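PDB 4NNC: OBCA, Oxalate Biosynthetic Component A from Burkholderia glumae, which is probably a metal-dependent enzyme with a TIM-barrel domain of the beta-keto acid cleavage enzyme family. Local coordinates for residues Val222-Thr227 with Ile273-Thr278. Numbering follows the deposited sequence.
With CO (cobalt (II) ion), chain B; 2KQ ((3S)-3-[2-[3-[[(2R)-4-[[[(2R,3S,4R,5R)-5-(6-aminopurin-9-yl)-4-oxidanyl-3-phosphonooxy-oxolan-2-yl]methoxy-oxidanyl-phosphoryl]oxy-oxidanyl-phosphoryl]oxy-3,3-dimethyl-2-oxidanyl-butanoyl]amino]propanoylamino]ethylsulfanyl]-3-oxidanyl-butanoic acid), chain D; OXL (oxalate ion), chain C.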
ATOM      1  N   VAL A 222     -13.554  -4.781   8.656  1.00 21.59           N
ATOM      2  CA  VAL A 222     -13.820  -4.687   7.220  1.00 20.17           C
ATOM      3  C   VAL A 222     -12.500  -4.903   6.481  1.00 20.75           C
ATOM      4  O   VAL A 222     -11.443  -4.445   6.943  1.00 22.05           O
ATOM      5  CB  VAL A 222     -14.422  -3.309   6.859  1.00 21.78           C
ATOM      6  CG1 VAL A 222     -14.626  -3.167   5.355  1.00 22.46           C
ATOM      7  CG2 VAL A 222     -15.735  -3.093   7.575  1.00 21.90           C
ATOM      8  N   VAL A 223     -12.547  -5.637   5.368  1.00 22.26           N
ATOM      9  CA  VAL A 223     -11.354  -5.877   4.558  1.00 20.18           C
ATOM     10  C   VAL A 223     -11.612  -5.376   3.138  1.00 21.79           C
ATOM     11  O   VAL A 223     -12.508  -5.868   2.446  1.00 18.68           O
ATOM     12  CB  VAL A 223     -10.954  -7.373   4.516  1.00 20.68           C
ATOM     13  CG1 VAL A 223      -9.610  -7.545   3.810  1.00 18.60           C
ATOM     14  CG2 VAL A 223     -10.868  -7.947   5.925  1.00 22.25           C
ATOM     15  N   HIS A 224     -10.833  -4.382   2.718  1.00 20.88           N
ATOM     16  CA  HIS A 224     -10.977  -3.793   1.403  1.00 19.73           C
ATOM     17  C   HIS A 224     -10.009  -4.503   0.462  1.00 19.51           C
ATOM     18  O   HIS A 224      -8.807  -4.572   0.754  1.00 17.60           O
ATOM     19  CB  HIS A 224     -10.672  -2.296   1.486  1.00 19.88           C
ATOM     20  CG  HIS A 224     -10.546  -1.627   0.156  1.00 22.55           C
ATOM     21  ND1 HIS A 224     -11.620  -1.449  -0.696  1.00 21.81           N
ATOM     22  CD2 HIS A 224      -9.470  -1.081  -0.467  1.00 20.37           C
ATOM     23  CE1 HIS A 224     -11.206  -0.822  -1.786  1.00 24.82           C
ATOM     24  NE2 HIS A 224      -9.908  -0.586  -1.671  1.00 21.45           N
ATOM     25  N   LEU A 225     -10.525  -5.032  -0.651  1.00 19.50           N
ATOM     26  CA  LEU A 225      -9.738  -5.889  -1.544  1.00 19.38           C
ATOM     27  C   LEU A 225      -9.509  -5.340  -2.955  1.00 20.84           C
ATOM     28  O   LEU A 225     -10.393  -4.685  -3.534  1.00 19.07           O
ATOM     29  CB  LEU A 225     -10.398  -7.262  -1.675  1.00 17.66           C
ATOM     30  CG  LEU A 225     -10.503  -8.089  -0.396  1.00 24.89           C
ATOM     31  CD1 LEU A 225     -11.191  -9.430  -0.668  1.00 18.83           C
ATOM     32  CD2 LEU A 225      -9.119  -8.279   0.230  1.00 17.79           C
ATOM     33  N   HIS A 226      -8.321  -5.637  -3.495  1.00 20.94           N
ATOM     34  CA  HIS A 226      -8.023  -5.504  -4.917  1.00 18.84           C
ATOM     35  C   HIS A 226      -7.530  -6.854  -5.412  1.00 23.31           C
ATOM     36  O   HIS A 226      -7.035  -7.670  -4.620  1.00 21.80           O
ATOM     37  CB  HIS A 226      -6.873  -4.529  -5.144  1.00 18.46           C
ATOM     38  CG  HIS A 226      -7.227  -3.093  -4.932  1.00 20.93           C
ATOM     39  ND1 HIS A 226      -7.021  -2.136  -5.902  1.00 20.01           N
ATOM     40  CD2 HIS A 226      -7.743  -2.445  -3.862  1.00 19.52           C
ATOM     41  CE1 HIS A 226      -7.411  -0.958  -5.439  1.00 21.20           C
ATOM     42  NE2 HIS A 226      -7.848  -1.119  -4.206  1.00 22.97           N
ATOM     43  N   THR A 227      -7.618  -7.078  -6.722  1.00 21.81           N
ATOM     44  CA  THR A 227      -6.902  -8.189  -7.347  1.00 21.49           C
ATOM     45  C   THR A 227      -5.844  -7.671  -8.333  1.00 22.99           C
ATOM     46  O   THR A 227      -5.897  -6.508  -8.742  1.00 25.79           O
ATOM     47  CB  THR A 227      -7.853  -9.165  -8.060  1.00 23.42           C
ATOM     48  OG1 THR A 227      -8.799  -8.432  -8.865  1.00 18.60           O
ATOM     49  CG2 THR A 227      -8.588 -10.003  -7.035  1.00 21.03           C
ATOM     50  N   ILE A 273     -16.568  -8.715   6.472  1.00 22.48           N
ATOM     51  CA  ILE A 273     -17.242  -7.695   5.689  1.00 21.38           C
ATOM     52  C   ILE A 273     -16.272  -7.363   4.563  1.00 26.95           C
ATOM     53  O   ILE A 273     -15.244  -6.679   4.770  1.00 24.80           O
ATOM     54  CB  ILE A 273     -17.557  -6.444   6.532  1.00 21.89           C
ATOM     55  CG1 ILE A 273     -18.419  -6.834   7.747  1.00 25.34           C
ATOM     56  CG2 ILE A 273     -18.258  -5.387   5.675  1.00 20.04           C
ATOM     57  CD1 ILE A 273     -18.591  -5.738   8.807  1.00 20.69           C
ATOM     58  N   LEU A 274     -16.564  -7.906   3.384  1.00 25.07           N
ATOM     59  CA  LEU A 274     -15.714  -7.701   2.224  1.00 22.99           C
ATOM     60  C   LEU A 274     -16.104  -6.376   1.550  1.00 24.53           C
ATOM     61  O   LEU A 274     -17.296  -6.038   1.433  1.00 19.41           O
ATOM     62  CB  LEU A 274     -15.805  -8.903   1.264  1.00 23.77           C
ATOM     63  CG  LEU A 274     -15.285 -10.231   1.854  1.00 27.89           C
ATOM     64  CD1 LEU A 274     -15.161 -11.360   0.831  1.00 26.51           C
ATOM     65  CD2 LEU A 274     -13.943 -10.019   2.530  1.00 28.87           C
ATOM     66  N   ASN A 275     -15.088  -5.617   1.150  1.00 22.96           N
ATOM     67  CA  ASN A 275     -15.264  -4.314   0.529  1.00 21.14           C
ATOM     68  C   ASN A 275     -14.444  -4.388  -0.758  1.00 23.48           C
ATOM     69  O   ASN A 275     -13.213  -4.312  -0.730  1.00 20.60           O
ATOM     70  CB  ASN A 275     -14.762  -3.220   1.491  1.00 21.27           C
ATOM     71  CG  ASN A 275     -14.648  -1.832   0.840  1.00 25.30           C
ATOM     72  OD1 ASN A 275     -14.576  -1.696  -0.391  1.00 23.69           O
ATOM     73  ND2 ASN A 275     -14.591  -0.794   1.682  1.00 23.04           N
ATOM     74  N   LEU A 276     -15.118  -4.551  -1.889  1.00 21.51           N
ATOM     75  CA  LEU A 276     -14.399  -4.829  -3.127  1.00 22.64           C
ATOM     76  C   LEU A 276     -14.104  -3.549  -3.890  1.00 22.99           C
ATOM     77  O   LEU A 276     -15.004  -2.733  -4.108  1.00 21.49           O
ATOM     78  CB  LEU A 276     -15.191  -5.794  -4.007  1.00 21.61           C
ATOM     79  CG  LEU A 276     -14.854  -7.281  -3.840  1.00 31.38           C
ATOM     80  CD1 LEU A 276     -14.665  -7.684  -2.374  1.00 22.52           C
ATOM     81  CD2 LEU A 276     -15.893  -8.168  -4.531  1.00 19.20           C
ATOM     82  N   SER A 277     -12.838  -3.373  -4.277  1.00 19.90           N
ATOM     83  CA  SER A 277     -12.462  -2.250  -5.124  1.00 19.87           C
ATOM     84  C   SER A 277     -13.076  -2.392  -6.518  1.00 20.70           C
ATOM     85  O   SER A 277     -13.003  -3.460  -7.145  1.00 21.46           O
ATOM     86  CB  SER A 277     -10.942  -2.118  -5.233  1.00 17.80           C
ATOM     87  OG  SER A 277     -10.600  -1.008  -6.047  1.00 21.47           O
ATOM     88  N   THR A 278     -13.691  -1.308  -6.981  1.00 21.28           N
ATOM     89  CA  THR A 278     -14.228  -1.195  -8.338  1.00 21.72           C
ATOM     90  C   THR A 278     -13.360  -0.262  -9.192  1.00 22.77           C
ATOM     91  O   THR A 278     -13.718   0.086 -10.324  1.00 23.45           O
ATOM     92  CB  THR A 278     -15.605  -0.573  -8.304  1.00 19.17           C
ATOM     93  OG1 THR A 278     -15.493   0.722  -7.696  1.00 21.52           O
ATOM     94  CG2 THR A 278     -16.557  -1.430  -7.481  1.00 17.34           C
TER
HETATM   95 CO    CO B 601      -8.461   0.391  -3.003  1.00 21.84          CO
HETATM   96  C01 2KQ D 603       3.020   3.010  -2.955  1.00 34.20           C
HETATM   97  C02 2KQ D 603       2.936   3.131  -1.425  1.00 42.41           C
HETATM   98  C03 2KQ D 603       1.861   2.081  -0.851  1.00 27.84           C
HETATM   99  C04 2KQ D 603       4.331   2.860  -0.849  1.00 38.15           C
HETATM  100  O05 2KQ D 603       4.261   2.988   0.553  1.00 43.72           O
HETATM  101  P06 2KQ D 603       5.555   3.379   1.397  1.00 46.22           P
HETATM  102  O07 2KQ D 603       5.364   2.892   2.823  1.00 34.78           O
HETATM  103  O08 2KQ D 603       6.795   2.716   0.819  1.00 51.65           O
HETATM  104  O09 2KQ D 603       5.688   4.964   1.394  1.00 60.62           O
HETATM  105  P10 2KQ D 603       6.474   5.886   0.340  1.00 58.78           P
HETATM  106  O11 2KQ D 603       6.066   7.322   0.515  1.00 56.93           O
HETATM  107  O12 2KQ D 603       6.113   5.459  -1.062  1.00 65.60           O
HETATM  108  O13 2KQ D 603       8.059   5.745   0.556  1.00 61.65           O
HETATM  109  C14 2KQ D 603       8.961   6.397  -0.352  1.00 68.30           C
HETATM  110  C15 2KQ D 603      10.315   6.448   0.216  1.00 73.34           C
HETATM  111  O16 2KQ D 603      10.292   6.934   1.620  1.00 66.40           O
HETATM  112  C17 2KQ D 603      10.767   5.872   2.461  1.00 62.20           C
HETATM  113  N18 2KQ D 603       9.936   5.825   3.613  1.00 59.08           N
HETATM  114  C19 2KQ D 603       8.711   5.280   3.719  1.00 58.19           C
HETATM  115  N20 2KQ D 603       8.250   5.461   4.977  1.00 52.03           N
HETATM  116  C21 2KQ D 603       9.190   6.137   5.689  1.00 55.44           C
HETATM  117  C22 2KQ D 603       9.281   6.602   7.017  1.00 52.41           C
HETATM  118  N23 2KQ D 603       8.192   6.388   7.961  1.00 47.56           N
HETATM  119  N24 2KQ D 603      10.393   7.254   7.399  1.00 56.66           N
HETATM  120  C25 2KQ D 603      11.404   7.470   6.522  1.00 56.38           C
HETATM  121  N26 2KQ D 603      11.356   7.033   5.254  1.00 56.04           N
HETATM  122  C27 2KQ D 603      10.252   6.367   4.824  1.00 60.39           C
HETATM  123  C28 2KQ D 603      10.744   4.638   1.656  1.00 68.78           C
HETATM  124  O29 2KQ D 603      11.804   3.754   2.020  1.00 67.87           O
HETATM  125  C30 2KQ D 603      10.955   5.097   0.273  1.00 77.42           C
HETATM  126  O31 2KQ D 603      12.370   5.207   0.012  1.00 84.55           O
HETATM  127  P32 2KQ D 603      12.901   5.829  -1.410  1.00 95.73           P
HETATM  128  O33 2KQ D 603      12.531   7.314  -1.536  1.00 86.83           O
HETATM  129  O34 2KQ D 603      14.404   5.667  -1.520  1.00 87.88           O
HETATM  130  O35 2KQ D 603      12.247   5.066  -2.532  1.00 87.98           O
HETATM  131  C36 2KQ D 603       2.602   4.612  -1.052  1.00 45.17           C
HETATM  132  O37 2KQ D 603       3.584   5.418  -1.551  1.00 48.95           O
HETATM  133  C38 2KQ D 603       1.254   5.134  -1.578  1.00 45.51           C
HETATM  134  O39 2KQ D 603       1.057   5.386  -2.762  1.00 44.60           O
HETATM  135  N40 2KQ D 603       0.190   5.380  -0.615  1.00 39.61           N
HETATM  136  C41 2KQ D 603      -1.035   5.900  -1.126  1.00 37.69           C
HETATM  137  C42 2KQ D 603      -2.019   4.775  -1.427  1.00 36.14           C
HETATM  138  C43 2KQ D 603      -3.385   5.262  -1.961  1.00 38.77           C
HETATM  139  O44 2KQ D 603      -3.464   6.041  -2.913  1.00 36.73           O
HETATM  140  N45 2KQ D 603      -4.572   4.799  -1.297  1.00 33.68           N
HETATM  141  C46 2KQ D 603      -5.827   5.267  -1.807  1.00 38.88           C
HETATM  142  C47 2KQ D 603      -6.737   4.097  -2.109  1.00 38.17           C
HETATM  143  S48 2KQ D 603      -8.418   4.626  -2.406  1.00 51.76           S
HETATM  144  C49 2KQ D 603      -9.475   3.195  -2.493  1.00 28.49           C
HETATM  145  C50 2KQ D 603     -10.263   3.225  -1.292  1.00 34.45           C
HETATM  146  O51 2KQ D 603      -8.721   2.000  -2.478  1.00 28.48           O
HETATM  147  C52 2KQ D 603     -10.479   3.311  -3.681  1.00 33.52           C
HETATM  148  C53 2KQ D 603     -10.784   2.089  -4.492  1.00 29.31           C
HETATM  149  O54 2KQ D 603     -10.214   0.983  -4.256  1.00 23.52           O
HETATM  150  O55 2KQ D 603     -11.633   2.185  -5.418  1.00 27.52           O
HETATM  151  C1  OXL C 602      -7.398   3.405  -6.624  1.00 35.76           C
HETATM  152  C2  OXL C 602      -6.862   3.313  -5.254  1.00 39.77           C
HETATM  153  O1  OXL C 602      -8.149   4.362  -6.957  1.00 37.17           O
HETATM  154  O2  OXL C 602      -6.077   4.205  -4.822  1.00 46.32           O
HETATM  155  O3  OXL C 602      -7.089   2.487  -7.425  1.00 39.13           O
HETATM  156  O4  OXL C 602      -7.193   2.307  -4.553  1.00 36.85           O
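H224 and N275, paired across two parallel strands, make the tight part of this contact. The imidazole ND1-H of H224 meets N275 OD1 at 3.0 Å; the oxygen lies near the ring plane at its edge, but the ring approaches from above the carbonyl plane, the two planes standing 76° apart. This bond probably steadies the ring while H224 NE2 holds cobalt at 2.2 Å. The amide's other end, ND2, is hydrogen-bonded to E346. Backbone bonds knit the strands, among them L225 N to N275 O at 2.8 Å and S277 N to L225 O. These are neighbouring staves of the TIM barrel, joined through an excursion of short strands and helix 255-268, and the metal sits at their C-terminal ends. There H226 NE2 binds cobalt at 2.0 Å, with E475 and 2KQ completing the site; H226 ND1 is hydrogen-bonded to N251, and S277 CB makes a CH-pi contact over the ring face, 3.5 Å from the H226 centroid. With OG anti to the backbone N (chi1 -179°), S277 donates a hydrogen bond to O54 of 2KQ at 2.7 Å. Looser contacts lie on the helix-facing side, equally buried, where L225 CD1 only grazes L276 CD1 at 4.2 Å and Y258 touches both leucines.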